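Local coordinates for protein putative xanthine dehydrogenase YAGS fad-binding subunit (Escherichia coli, PDB 5G5G) that probably serves as the molybdenum-cofactor subunit of a periplasmic aldehyde oxidase, holding the pterin cytosine dinucleotide and the dioxothiomolybdenum ion, at residues Y50-G55 against A125-V130; V116-E121 against V262-K267; G511-T516 against M685-V690; Y581-F586 against D679-P684. All coordinates share one frame; numbering follows the deposited sequence.

Contact 1. Residues Y50-G55 against A125-V130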
loop_
_atom_site.group_PDB
_atom_site.type_symbol
_atom_site.label_atom_id
_atom_site.label_comp_id
_atom_site.label_asym_id
_atom_site.label_seq_id
_atom_site.Cartn_x
_atom_site.Cartn_y
_atom_site.Cartn_z
ATOM N N TYR C 50 -12.609 17.992 15.252
ATOM C CA TYR C 50 -12.236 16.678 14.754
ATOM C C TYR C 50 -13.440 15.783 14.686
ATOM O O TYR C 50 -14.147 15.613 15.669
ATOM C CB TYR C 50 -11.190 16.083 15.663
ATOM C CG TYR C 50 -9.893 16.818 15.693
ATOM C CD1 TYR C 50 -9.717 17.938 16.466
ATOM C CD2 TYR C 50 -8.830 16.417 14.890
ATOM C CE1 TYR C 50 -8.514 18.613 16.499
ATOM C CE2 TYR C 50 -7.610 17.096 14.907
ATOM C CZ TYR C 50 -7.466 18.206 15.705
ATOM O OH TYR C 50 -6.236 18.881 15.715
ATOM N N GLY C 51 -13.676 15.164 13.531
ATOM C CA GLY C 51 -14.735 14.172 13.443
ATOM C C GLY C 51 -14.204 12.766 13.330
ATOM O O GLY C 51 -13.321 12.520 12.525
ATOM N N TYR C 52 -14.784 11.826 14.069
ATOM C CA TYR C 52 -14.334 10.478 14.071
ATOM C C TYR C 52 -15.504 9.584 13.644
ATOM O O TYR C 52 -16.581 9.595 14.265
ATOM C CB TYR C 52 -13.729 10.087 15.412
ATOM C CG TYR C 52 -12.836 8.874 15.340
ATOM C CD1 TYR C 52 -13.374 7.579 15.359
ATOM C CD2 TYR C 52 -11.465 9.011 15.272
ATOM C CE1 TYR C 52 -12.549 6.461 15.302
ATOM C CE2 TYR C 52 -10.625 7.923 15.206
ATOM C CZ TYR C 52 -11.169 6.649 15.229
ATOM O OH TYR C 52 -10.342 5.564 15.153
ATOM N N ILE C 53 -15.268 8.823 12.583
ATOM C CA ILE C 53 -16.267 7.956 11.977
ATOM C C ILE C 53 -16.632 6.718 12.801
ATOM O O ILE C 53 -15.759 6.085 13.368
ATOM C CB ILE C 53 -15.735 7.571 10.579
ATOM C CG1 ILE C 53 -16.783 7.871 9.560
ATOM C CG2 ILE C 53 -14.996 6.244 10.535
ATOM C CD1 ILE C 53 -16.439 9.231 9.026
ATOM N N VAL C 54 -17.927 6.377 12.834
ATOM C CA VAL C 54 -18.402 5.088 13.353
ATOM C C VAL C 54 -18.929 4.291 12.169
ATOM O O VAL C 54 -19.827 4.742 11.442
ATOM C CB VAL C 54 -19.506 5.257 14.391
ATOM C CG1 VAL C 54 -19.993 3.919 14.935
ATOM C CG2 VAL C 54 -19.007 6.167 15.519
ATOM N N GLY C 55 -18.384 3.098 11.996
ATOM C CA GLY C 55 -18.760 2.216 10.878
ATOM C C GLY C 55 -19.599 1.037 11.318
ATOM O O GLY C 55 -19.581 0.655 12.492
ATOM N N ALA C 125 -12.263 8.504 21.409
ATOM C CA ALA C 125 -12.777 7.917 22.631
ATOM C C ALA C 125 -14.294 7.979 22.680
ATOM O O ALA C 125 -14.927 6.969 23.115
ATOM C CB ALA C 125 -12.164 8.566 23.847
ATOM N N ALA C 126 -14.876 9.113 22.274
ATOM C CA ALA C 126 -16.332 9.257 22.281
ATOM C C ALA C 126 -17.027 8.349 21.258
ATOM O O ALA C 126 -18.115 7.852 21.515
ATOM C CB ALA C 126 -16.763 10.717 22.093
ATOM N N ALA C 127 -16.377 8.120 20.137
ATOM C CA ALA C 127 -16.927 7.257 19.085
ATOM C C ALA C 127 -17.170 5.835 19.595
ATOM O O ALA C 127 -18.156 5.228 19.179
ATOM C CB ALA C 127 -16.028 7.269 17.865
ATOM N N SER C 128 -16.334 5.311 20.511
ATOM C CA SER C 128 -16.560 3.995 21.115
ATOM C C SER C 128 -17.834 3.908 21.888
ATOM O O SER C 128 -18.262 2.834 22.193
ATOM C CB SER C 128 -15.466 3.630 22.160
ATOM O OG SER C 128 -14.253 3.890 21.564
ATOM N N LEU C 129 -18.349 5.050 22.326
ATOM C CA LEU C 129 -19.580 5.078 23.106
ATOM C C LEU C 129 -20.891 5.114 22.285
ATOM O O LEU C 129 -21.955 4.974 22.877
ATOM C CB LEU C 129 -19.576 6.275 24.057
ATOM C CG LEU C 129 -18.355 6.380 24.962
ATOM C CD1 LEU C 129 -18.468 7.576 25.907
ATOM C CD2 LEU C 129 -18.215 5.101 25.740
ATOM N N VAL C 130 -20.813 5.314 20.977
ATOM C CA VAL C 130 -22.005 5.357 20.157
ATOM C C VAL C 130 -22.622 3.941 20.203
ATOM O O VAL C 130 -21.922 2.995 19.911
ATOM C CB VAL C 130 -21.665 5.804 18.733
ATOM C CG1 VAL C 130 -22.850 5.645 17.785
ATOM C CG2 VAL C 130 -21.226 7.265 18.767
#
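Tyr-52 and Val-54 of strand 49-55 lie against Ala-127 of helix 120-127, and Val-54 goes on to Val-130. The contacts between side chains are apolar; Val-54 CG2 also lies against the carbonyl oxygen of Ala-127. Ala-127 CB sits between the two strand residues, 3.7 Å from Tyr-52 CD1 and 3.9 Å from Val-54 CG2. The tyrosine meets this methyl obliquely, through one ortho carbon of its ring. CG is anti to the backbone N (chi1 -160°), which swings the ring alongside Ala-127. Val-54 CG2 is on the N side of the residue and also reaches Val-130 CG2 at 4.1 Å. Because the two strand residues are two positions apart, both point to the helix, while Ile-53 points away.

No hydrogen bond crosses the contact. Within 125-130, a type I turn from Ala-127 to Val-130 is closed by Val-130 N to Ala-127 O. That turn brings Val-130 round beside Val-54.

The contact belongs to the a/b hammerhead region. Strand 49-55 runs between strands 111-117 and 266-269 of a mixed sheet, and helix 120-127 packs on one face of it. Tyr-52 also touches Ala-123 and Arg-124 of the helix, and Val-130 touches Val-115 of strand 111-117.

Contact 2. Residues V116-E121 against V262-K267; sequences VAETFE and VKRPVK
Val-116 meets Val-266 across the mixed sheet that joins the a/b hammerhead region to the first molybdopterin-binding region. Their strands, 111-117 and 266-269, are not neighbours. Strand 49-55 runs between them, and the two valines reach over it, with Ala-49 touching Val-116.

The packed part is small and apolar. Val-116 CG1, anti to its own backbone N (chi1 -179°), touches Val-266 CG2 at 4.0 Å. The two side chains cross at about a right angle. The same methyl lies 4.3 Å from Val-262 CG2, just before Lys-263 leaves helical geometry. Val-116 and Val-266 are both buried.

The other side is more open and charged. Glu-118 and Arg-264 are partly exposed and form a salt bridge. Arg-264 is stretched out from CG to NE and comes end-on. The glutamate bends at chi2 (-76°) to bring its carboxylate to it. Each oxygen takes one terminal nitrogen, and both lie near the guanidinium plane. The grip is not coplanar, since the two planes are 53° apart and the nitrogens come from above the carboxylate plane. Arg-264 NE is also hydrogen-bonded to Asn-47 O, which should limit rotation of the guanidinium. In the salt bridge, NH2 is 2.8 Å from Glu-118 OE1 and NH1 is 3.0 Å from Glu-118 OE2.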
loop_
_atom_site.group_PDB
_atom_site.type_symbol
_atom_site.label_atom_id
_atom_site.label_comp_id
_atom_site.label_asym_id
_atom_site.label_seq_id
_atom_site.Cartn_x
_atom_site.Cartn_y
_atom_site.Cartn_z
ATOM N N VAL C 116 -18.033 14.575 16.641
ATOM C CA VAL C 116 -17.236 15.769 16.457
ATOM C C VAL C 116 -16.818 16.216 17.847
ATOM O O VAL C 116 -17.674 16.338 18.735
ATOM C CB VAL C 116 -18.116 16.888 15.832
ATOM C CG1 VAL C 116 -17.306 18.144 15.614
ATOM C CG2 VAL C 116 -18.680 16.388 14.527
ATOM N N ALA C 117 -15.518 16.399 18.054
ATOM C CA ALA C 117 -15.000 16.837 19.347
ATOM C C ALA C 117 -13.841 17.846 19.197
ATOM O O ALA C 117 -13.344 18.084 18.121
ATOM C CB ALA C 117 -14.547 15.631 20.134
ATOM N N GLU C 118 -13.422 18.392 20.326
ATOM C CA GLU C 118 -12.431 19.459 20.381
ATOM C C GLU C 118 -11.035 18.965 19.993
ATOM O O GLU C 118 -10.245 19.731 19.437
ATOM C CB GLU C 118 -12.404 20.032 21.787
ATOM C CG GLU C 118 -13.641 20.845 22.098
ATOM C CD GLU C 118 -13.642 22.216 21.452
ATOM O OE1 GLU C 118 -12.638 22.607 20.792
ATOM O OE2 GLU C 118 -14.651 22.917 21.598
ATOM N N THR C 119 -10.772 17.690 20.259
ATOM C CA THR C 119 -9.497 17.080 19.936
ATOM C C THR C 119 -9.696 15.730 19.283
ATOM O O THR C 119 -10.726 15.060 19.491
ATOM C CB THR C 119 -8.578 16.918 21.168
ATOM O OG1 THR C 119 -9.171 15.987 22.069
ATOM C CG2 THR C 119 -8.355 18.224 21.849
ATOM N N PHE C 120 -8.687 15.304 18.525
ATOM C CA PHE C 120 -8.681 13.946 17.938
ATOM C C PHE C 120 -8.934 12.823 18.986
ATOM O O PHE C 120 -9.747 11.906 18.777
ATOM C CB PHE C 120 -7.352 13.697 17.230
ATOM C CG PHE C 120 -7.231 12.334 16.661
ATOM C CD1 PHE C 120 -8.036 11.928 15.663
ATOM C CD2 PHE C 120 -6.327 11.442 17.208
ATOM C CE1 PHE C 120 -7.943 10.652 15.157
ATOM C CE2 PHE C 120 -6.186 10.188 16.685
ATOM C CZ PHE C 120 -7.007 9.768 15.696
ATOM N N GLU C 121 -8.207 12.868 20.068
ATOM C CA GLU C 121 -8.299 11.800 21.045
ATOM C C GLU C 121 -9.676 11.752 21.696
ATOM O O GLU C 121 -10.216 10.676 21.985
ATOM C CB GLU C 121 -7.191 11.942 22.108
ATOM C CG GLU C 121 -5.779 11.872 21.470
ATOM C CD GLU C 121 -5.212 13.224 20.936
ATOM O OE1 GLU C 121 -5.884 14.292 20.974
ATOM O OE2 GLU C 121 -4.054 13.196 20.374
ATOM N N VAL C 262 -22.207 22.091 13.557
ATOM C CA VAL C 262 -21.533 22.728 14.687
ATOM C C VAL C 262 -21.082 24.151 14.424
ATOM O O VAL C 262 -20.580 24.789 15.354
ATOM C CB VAL C 262 -20.354 21.900 15.271
ATOM C CG1 VAL C 262 -20.878 20.541 15.711
ATOM C CG2 VAL C 262 -19.175 21.758 14.287
ATOM N N LYS C 263 -21.334 24.664 13.222
ATOM C CA LYS C 263 -21.031 26.066 12.872
ATOM C C LYS C 263 -19.560 26.396 13.112
ATOM O O LYS C 263 -19.190 27.435 13.660
ATOM C CB LYS C 263 -22.013 27.007 13.602
ATOM C CG LYS C 263 -23.431 26.878 13.058
ATOM C CD LYS C 263 -24.457 27.643 13.886
ATOM C CE LYS C 263 -25.817 27.694 13.177
ATOM N NZ LYS C 263 -26.703 28.598 13.948
ATOM N N ARG C 264 -18.722 25.454 12.709
ATOM C CA ARG C 264 -17.300 25.489 12.951
ATOM C C ARG C 264 -16.622 24.530 11.960
ATOM O O ARG C 264 -17.251 23.524 11.607
ATOM C CB ARG C 264 -17.083 25.015 14.381
ATOM C CG ARG C 264 -15.678 25.027 14.801
ATOM C CD ARG C 264 -15.692 24.841 16.304
ATOM N NE ARG C 264 -14.390 24.382 16.729
ATOM C CZ ARG C 264 -14.099 24.106 17.971
ATOM N NH1 ARG C 264 -15.038 24.212 18.943
ATOM N NH2 ARG C 264 -12.866 23.723 18.239
ATOM N N PRO C 265 -15.376 24.812 11.511
ATOM C CA PRO C 265 -14.740 23.857 10.581
ATOM C C PRO C 265 -14.498 22.486 11.282
ATOM O O PRO C 265 -14.303 22.414 12.511
ATOM C CB PRO C 265 -13.397 24.504 10.223
ATOM C CG PRO C 265 -13.556 25.932 10.567
ATOM C CD PRO C 265 -14.572 26.030 11.680
ATOM N N VAL C 266 -14.606 21.433 10.493
ATOM C CA VAL C 266 -14.417 20.077 10.977
ATOM C C VAL C 266 -13.558 19.346 9.971
ATOM O O VAL C 266 -13.777 19.462 8.770
ATOM C CB VAL C 266 -15.758 19.329 11.152
ATOM C CG1 VAL C 266 -15.522 17.863 11.555
ATOM C CG2 VAL C 266 -16.657 20.056 12.152
ATOM N N LYS C 267 -12.586 18.595 10.466
ATOM C CA LYS C 267 -11.800 17.699 9.609
ATOM C C LYS C 267 -11.966 16.262 10.012
ATOM O O LYS C 267 -12.151 15.951 11.197
ATOM C CB LYS C 267 -10.341 18.103 9.549
ATOM C CG LYS C 267 -9.618 18.166 10.830
ATOM C CD LYS C 267 -8.208 18.662 10.540
ATOM C CE LYS C 267 -7.245 18.428 11.644
ATOM N NZ LYS C 267 -5.825 18.746 11.327
#

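Contact 3. Residues G511-T516 against M685-V690. With MCN (pterin cytosine dinucleotide), chain Y.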
loop_
_atom_site.group_PDB
_atom_site.type_symbol
_atom_site.label_atom_id
_atom_site.label_comp_id
_atom_site.label_asym_id
_atom_site.label_seq_id
_atom_site.Cartn_x
_atom_site.Cartn_y
_atom_site.Cartn_z
ATOM N N GLY C 511 -5.531 11.598 -18.280
ATOM C CA GLY C 511 -5.204 12.886 -17.645
ATOM C C GLY C 511 -4.079 13.666 -18.294
ATOM O O GLY C 511 -4.223 14.887 -18.517
ATOM N N ALA C 512 -2.934 13.007 -18.542
ATOM C CA ALA C 512 -1.798 13.724 -19.129
ATOM C C ALA C 512 -2.116 14.315 -20.490
ATOM O O ALA C 512 -1.882 15.496 -20.769
ATOM C CB ALA C 512 -0.617 12.816 -19.270
ATOM N N ASN C 513 -2.632 13.461 -21.358
ATOM C CA ASN C 513 -2.934 13.879 -22.701
ATOM C C ASN C 513 -4.029 14.954 -22.778
ATOM O O ASN C 513 -3.874 15.940 -23.459
ATOM C CB ASN C 513 -3.324 12.642 -23.532
ATOM C CG ASN C 513 -3.530 12.964 -24.999
ATOM O OD1 ASN C 513 -2.828 13.812 -25.556
ATOM N ND2 ASN C 513 -4.561 12.381 -25.596
ATOM N N THR C 514 -5.123 14.781 -22.046
ATOM C CA THR C 514 -6.230 15.723 -22.111
ATOM C C THR C 514 -5.848 17.066 -21.409
ATOM O O THR C 514 -6.144 18.117 -21.966
ATOM C CB THR C 514 -7.509 15.164 -21.505
ATOM O OG1 THR C 514 -7.317 14.832 -20.134
ATOM C CG2 THR C 514 -8.012 13.944 -22.276
ATOM N N SER C 515 -5.229 17.023 -20.238
ATOM C CA SER C 515 -4.926 18.226 -19.487
ATOM C C SER C 515 -3.892 19.093 -20.277
ATOM O O SER C 515 -4.042 20.324 -20.381
ATOM C CB SER C 515 -4.450 17.933 -18.067
ATOM O OG SER C 515 -3.191 17.315 -17.979
ATOM N N THR C 516 -2.880 18.434 -20.817
ATOM C CA THR C 516 -1.847 19.149 -21.601
ATOM C C THR C 516 -2.408 19.676 -22.903
ATOM O O THR C 516 -2.022 20.755 -23.335
ATOM C CB THR C 516 -0.548 18.385 -21.830
ATOM O OG1 THR C 516 -0.801 17.205 -22.598
ATOM C CG2 THR C 516 0.106 18.047 -20.508
ATOM N N MET C 685 -0.981 17.035 -28.733
ATOM C CA MET C 685 0.207 16.600 -28.014
ATOM C C MET C 685 0.828 15.323 -28.585
ATOM O O MET C 685 1.998 15.041 -28.377
ATOM C CB MET C 685 -0.117 16.389 -26.509
ATOM C CG MET C 685 -0.578 17.638 -25.802
ATOM S SD MET C 685 0.559 19.030 -25.801
ATOM C CE MET C 685 1.879 18.358 -24.815
ATOM N N LYS C 686 -0.006 14.522 -29.231
ATOM C CA LYS C 686 0.368 13.227 -29.816
ATOM C C LYS C 686 0.746 12.163 -28.773
ATOM O O LYS C 686 1.405 11.179 -29.077
ATOM C CB LYS C 686 1.454 13.442 -30.888
ATOM C CG LYS C 686 1.086 14.559 -31.852
ATOM C CD LYS C 686 2.146 14.741 -32.945
ATOM C CE LYS C 686 1.745 15.844 -33.914
ATOM N NZ LYS C 686 2.895 16.367 -34.686
ATOM N N ALA C 687 0.248 12.385 -27.548
ATOM C CA ALA C 687 0.504 11.580 -26.416
ATOM C C ALA C 687 -0.663 10.638 -26.186
ATOM O O ALA C 687 -1.811 10.936 -26.561
ATOM C CB ALA C 687 0.676 12.437 -25.179
ATOM N N LYS C 688 -0.361 9.519 -25.535
ATOM C CA LYS C 688 -1.421 8.628 -25.023
ATOM C C LYS C 688 -1.130 8.281 -23.564
ATOM O O LYS C 688 -0.046 8.592 -23.024
ATOM C CB LYS C 688 -1.562 7.363 -25.896
ATOM C CG LYS C 688 -2.032 7.711 -27.301
ATOM C CD LYS C 688 -2.244 6.475 -28.204
ATOM C CE LYS C 688 -0.930 5.803 -28.502
ATOM N NZ LYS C 688 -1.149 4.856 -29.657
ATOM N N GLY C 689 -2.077 7.610 -22.906
ATOM C CA GLY C 689 -1.930 7.283 -21.505
ATOM C C GLY C 689 -0.856 6.251 -21.226
ATOM O O GLY C 689 -0.592 5.389 -22.059
ATOM N N VAL C 690 -0.291 6.321 -20.024
ATOM C CA VAL C 690 0.658 5.286 -19.545
ATOM C C VAL C 690 0.444 4.737 -18.150
ATOM O O VAL C 690 0.904 3.631 -17.827
ATOM C CB VAL C 690 2.104 5.762 -19.685
ATOM C CG1 VAL C 690 2.521 6.673 -18.535
ATOM C CG2 VAL C 690 3.059 4.575 -19.899
HETATM N N1 MCN Y . 3.068 10.624 -18.885
HETATM C C2 MCN Y . 4.134 11.205 -19.709
HETATM N N3 MCN Y . 3.644 10.981 -21.138
HETATM C C4 MCN Y . 2.620 10.321 -21.653
HETATM C C5 MCN Y . 1.617 9.924 -20.605
HETATM C C6 MCN Y . 1.917 10.028 -19.343
HETATM O O2 MCN Y . 5.076 11.729 -19.412
HETATM N N4 MCN Y . 2.349 10.079 -22.886
HETATM C "C1'" MCN Y . 3.455 10.570 -17.484
HETATM C C2D MCN Y . 3.339 11.979 -16.792
HETATM O "O2'" MCN Y . 4.242 12.049 -15.691
HETATM C "C3'" MCN Y . 1.964 11.890 -16.361
HETATM C C4D MCN Y . 1.618 10.429 -15.822
HETATM O O4D MCN Y . 2.555 9.717 -16.766
HETATM O "O3'" MCN Y . 1.500 12.802 -15.301
HETATM C "C5'" MCN Y . 0.357 9.801 -15.944
HETATM O "O5'" MCN Y . -0.411 10.276 -17.025
HETATM P PA MCN Y . -1.611 9.422 -17.509
HETATM O O1A MCN Y . -2.437 10.313 -18.434
HETATM O O2A MCN Y . -1.145 8.079 -17.951
HETATM O O3A MCN Y . -2.511 9.165 -16.107
HETATM P PB MCN Y . -3.544 10.211 -15.525
HETATM O O1B MCN Y . -4.869 10.004 -16.122
HETATM O O2B MCN Y . -2.937 11.575 -15.536
HETATM O O3B MCN Y . -3.484 9.754 -14.021
HETATM C C10 MCN Y . -4.347 8.627 -13.568
HETATM C "C9'" MCN Y . -3.624 7.335 -13.427
HETATM C "C8'" MCN Y . -4.747 6.213 -13.075
HETATM S "S8'" MCN Y . -6.203 6.170 -13.902
HETATM C "C7'" MCN Y . -4.522 5.547 -12.052
HETATM S "S7'" MCN Y . -5.729 4.407 -11.388
HETATM C "C6'" MCN Y . -3.113 5.437 -11.393
HETATM C C7 MCN Y . -2.121 6.201 -12.393
HETATM O "O9'" MCN Y . -2.536 7.476 -12.671
HETATM N "N5'" MCN Y . -3.262 6.315 -10.118
HETATM C C4A MCN Y . -2.016 6.771 -9.423
HETATM N "N8'" MCN Y . -0.831 6.342 -11.684
HETATM C C4B MCN Y . -0.798 6.788 -10.411
HETATM N "N1'" MCN Y . 0.442 7.062 -9.835
HETATM C "C2'" MCN Y . 0.575 7.747 -8.622
HETATM N "N2'" MCN Y . 1.677 7.981 -8.092
HETATM N "N3'" MCN Y . -0.530 7.687 -7.817
HETATM C "C4'" MCN Y . -1.858 7.442 -8.123
HETATM O "O4'" MCN Y . -2.923 7.439 -7.477
#
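Met-685 lies across Thr-516 at about a right angle, with its CG 3.2 Å from Thr-516 OG1. Bends at chi2 (-59°) and chi3 (-66°) curl the thioether, so that CE comes back to 3.8 Å from Thr-516 CB. The hydroxyl is already engaged: OG1 donates to Ala-512 O at 2.7 Å, from the face opposite the one used by Thr-516 N. An alanine here takes away the thioether and would probably leave a gap beside Thr-516 CB and OG1.

Asn-513, with CG anti to the backbone N (chi1 -174°), turns the face of its amide to the loop. Ala-687 O stands above CG, 3.1 Å away, and no hydrogen bond joins the two residues. OD1 is instead bonded to Ser-683 OG, and Ala-687 O to Ser-682 OG. Two serines just upstream in the same loop thus give each of these oxygens a donor.

Next to this packing the two segments hold the pterin cytosine dinucleotide. The start of helix 511-534 faces the diphosphate: Gly-511 N bonds O1B at 2.8 Å and Ala-512 N bonds O1A at 2.7 Å. From the loop, Val-690 N bonds O2A at 2.8 Å. The positive end of the helix dipole would probably help to hold the phosphates. Lys-688 O accepts from the cytosine amino group N4 at 2.8 Å, a backbone bond consistent with recognition of that base.

Contact 4. Residues Y581-F586 against D679-P684; sequences YQQSTF and DPISSP
Ile-681 sets its CD1 methyl almost exactly over the middle of the Tyr-581 ring, a CH-pi contact. The methyl is 3.6 Å from the ring centroid and only 8° off the ring normal. The side chains cross at about a right angle, and Ile-681 CG2 adds a second touch at Tyr-581 CD1, 3.8 Å away. A serine in the tyrosine's position has no ring, and the CD1 methyl of Ile-681 would probably be left without the flat surface it packs on.

An Asx turn leads into the isoleucine: Asp-679 OD1 accepts from Ile-681 N at 3.1 Å. Asp-679 OD2 forms a salt bridge with Lys-688. The turn lies in the loop between strand 669-674 and helix 698-710. Tyr-581 follows helix 577-580 and leads into strand 584-596, so the contact pins this loop to the start of a sheet strand.

Gln-583 is extended beyond CG and runs alongside the loop backbone. Its OE1 lies 3.4 Å from Ser-682 CA and is hydrogen-bonded to Asn-442 ND2. The other end of the amide works through a water. This water accepts from Gln-583 NE2 at 3.0 Å and donates to two loop carbonyls, Ile-681 O and Ser-682 O, each at 2.7 Å.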
loop_
_atom_site.group_PDB
_atom_site.type_symbol
_atom_site.label_atom_id
_atom_site.label_comp_id
_atom_site.label_asym_id
_atom_site.label_seq_id
_atom_site.Cartn_x
_atom_site.Cartn_y
_atom_site.Cartn_z
ATOM N N TYR C 581 -10.844 5.317 -35.585
ATOM C CA TYR C 581 -9.705 4.489 -35.296
ATOM C C TYR C 581 -9.871 3.897 -33.919
ATOM O O TYR C 581 -10.503 4.508 -33.053
ATOM C CB TYR C 581 -8.440 5.323 -35.275
ATOM C CG TYR C 581 -8.049 5.885 -36.599
ATOM C CD1 TYR C 581 -8.536 7.117 -37.012
ATOM C CD2 TYR C 581 -7.217 5.165 -37.465
ATOM C CE1 TYR C 581 -8.168 7.656 -38.230
ATOM C CE2 TYR C 581 -6.845 5.699 -38.688
ATOM C CZ TYR C 581 -7.343 6.938 -39.058
ATOM O OH TYR C 581 -7.030 7.472 -40.257
ATOM N N GLN C 582 -9.207 2.768 -33.666
ATOM C CA GLN C 582 -9.096 2.270 -32.308
ATOM C C GLN C 582 -7.791 2.831 -31.732
ATOM O O GLN C 582 -6.711 2.595 -32.288
ATOM C CB GLN C 582 -9.051 0.729 -32.289
ATOM C CG GLN C 582 -8.958 0.147 -30.899
ATOM C CD GLN C 582 -10.118 0.559 -30.031
ATOM O OE1 GLN C 582 -11.286 0.450 -30.412
ATOM N NE2 GLN C 582 -9.810 1.046 -28.898
ATOM N N GLN C 583 -7.881 3.603 -30.650
ATOM C CA GLN C 583 -6.700 4.206 -30.036
ATOM C C GLN C 583 -6.382 3.407 -28.782
ATOM O O GLN C 583 -7.198 3.332 -27.836
ATOM C CB GLN C 583 -6.937 5.655 -29.667
ATOM C CG GLN C 583 -7.378 6.507 -30.843
ATOM C CD GLN C 583 -7.433 7.984 -30.498
ATOM O OE1 GLN C 583 -6.718 8.460 -29.607
ATOM N NE2 GLN C 583 -8.294 8.716 -31.210
ATOM N N SER C 584 -5.194 2.816 -28.769
ATOM C CA SER C 584 -4.802 2.011 -27.613
ATOM C C SER C 584 -3.306 2.197 -27.360
ATOM O O SER C 584 -2.579 2.889 -28.131
ATOM C CB SER C 584 -5.111 0.502 -27.875
ATOM O OG SER C 584 -6.477 0.312 -28.296
ATOM N N THR C 585 -2.903 1.600 -26.258
ATOM C CA THR C 585 -1.532 1.544 -25.793
ATOM C C THR C 585 -1.140 0.117 -25.494
ATOM O O THR C 585 -1.986 -0.705 -25.149
ATOM C CB THR C 585 -1.335 2.461 -24.553
ATOM O OG1 THR C 585 -2.028 1.933 -23.419
ATOM C CG2 THR C 585 -1.796 3.871 -24.879
ATOM N N PHE C 586 0.158 -0.176 -25.655
ATOM C CA PHE C 586 0.675 -1.544 -25.646
ATOM C C PHE C 586 1.951 -1.634 -24.828
ATOM O O PHE C 586 2.713 -0.657 -24.710
ATOM C CB PHE C 586 0.961 -1.997 -27.104
ATOM C CG PHE C 586 -0.253 -1.916 -27.989
ATOM C CD1 PHE C 586 -1.135 -2.957 -28.061
ATOM C CD2 PHE C 586 -0.513 -0.770 -28.702
ATOM C CE1 PHE C 586 -2.283 -2.885 -28.838
ATOM C CE2 PHE C 586 -1.660 -0.664 -29.471
ATOM C CZ PHE C 586 -2.535 -1.757 -29.541
ATOM N N ASP C 679 1.572 9.765 -31.778
ATOM C CA ASP C 679 0.286 9.391 -32.349
ATOM C C ASP C 679 -0.524 10.620 -32.636
ATOM O O ASP C 679 -1.249 11.077 -31.781
ATOM C CB ASP C 679 -0.490 8.418 -31.439
ATOM C CG ASP C 679 -1.643 7.713 -32.190
ATOM O OD1 ASP C 679 -2.041 8.221 -33.271
ATOM O OD2 ASP C 679 -2.075 6.630 -31.729
ATOM N N PRO C 680 -0.430 11.145 -33.857
ATOM C CA PRO C 680 -1.204 12.354 -34.197
ATOM C C PRO C 680 -2.720 12.165 -34.257
ATOM O O PRO C 680 -3.428 13.172 -34.318
ATOM C CB PRO C 680 -0.682 12.760 -35.554
ATOM C CG PRO C 680 0.069 11.626 -36.086
ATOM C CD PRO C 680 0.370 10.649 -35.011
ATOM N N ILE C 681 -3.215 10.923 -34.198
ATOM C CA ILE C 681 -4.663 10.690 -34.160
ATOM C C ILE C 681 -5.224 11.025 -32.767
ATOM O O ILE C 681 -6.412 11.311 -32.614
ATOM C CB ILE C 681 -4.985 9.268 -34.640
ATOM C CG1 ILE C 681 -4.681 9.222 -36.166
ATOM C CG2 ILE C 681 -6.424 8.900 -34.372
ATOM C CD1 ILE C 681 -4.577 7.827 -36.691
ATOM N N SER C 682 -4.376 10.946 -31.767
ATOM C CA SER C 682 -4.775 11.153 -30.371
ATOM C C SER C 682 -5.161 12.601 -30.001
ATOM O O SER C 682 -6.209 12.821 -29.373
ATOM C CB SER C 682 -3.666 10.659 -29.415
ATOM O OG SER C 682 -4.006 10.875 -28.009
ATOM N N SER C 683 -4.295 13.553 -30.312
ATOM C CA SER C 683 -4.442 14.930 -29.844
ATOM C C SER C 683 -3.352 15.782 -30.413
ATOM O O SER C 683 -2.442 15.254 -31.027
ATOM C CB SER C 683 -4.353 14.996 -28.321
ATOM O OG SER C 683 -2.978 14.808 -27.895
ATOM N N PRO C 684 -3.381 17.112 -30.136
ATOM C CA PRO C 684 -2.259 17.966 -30.602
ATOM C C PRO C 684 -0.909 17.643 -29.901
ATOM O O PRO C 684 0.135 17.974 -30.410
ATOM C CB PRO C 684 -2.696 19.397 -30.253
ATOM C CG PRO C 684 -4.198 19.290 -30.122
ATOM C CD PRO C 684 -4.489 17.907 -29.576
HETATM O O HOH W 1 -8.293 11.713 -30.754
#

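In the fold
The four contacts fall into two pairs. Contacts 1 and 2 are partly buried and lie far from the chain's centre. They share helix 120-127 and one mixed sheet, and their backbones meet directly where Tyr-50 O bonds Ala-117 N. Contacts 3 and 4 are buried, with centres about 10 Å apart, and use consecutive parts of one loop, 679-690. The chemistry follows place. Contact 1 has no hydrogen bond across it and is mainly apolar, and contact 2 adds a salt bridge at its more open side. Contact 3 binds the cofactor through backbone groups, while contact 4 ties the earlier part of the same loop to the start of strand 584-596 with an aromatic face and a water.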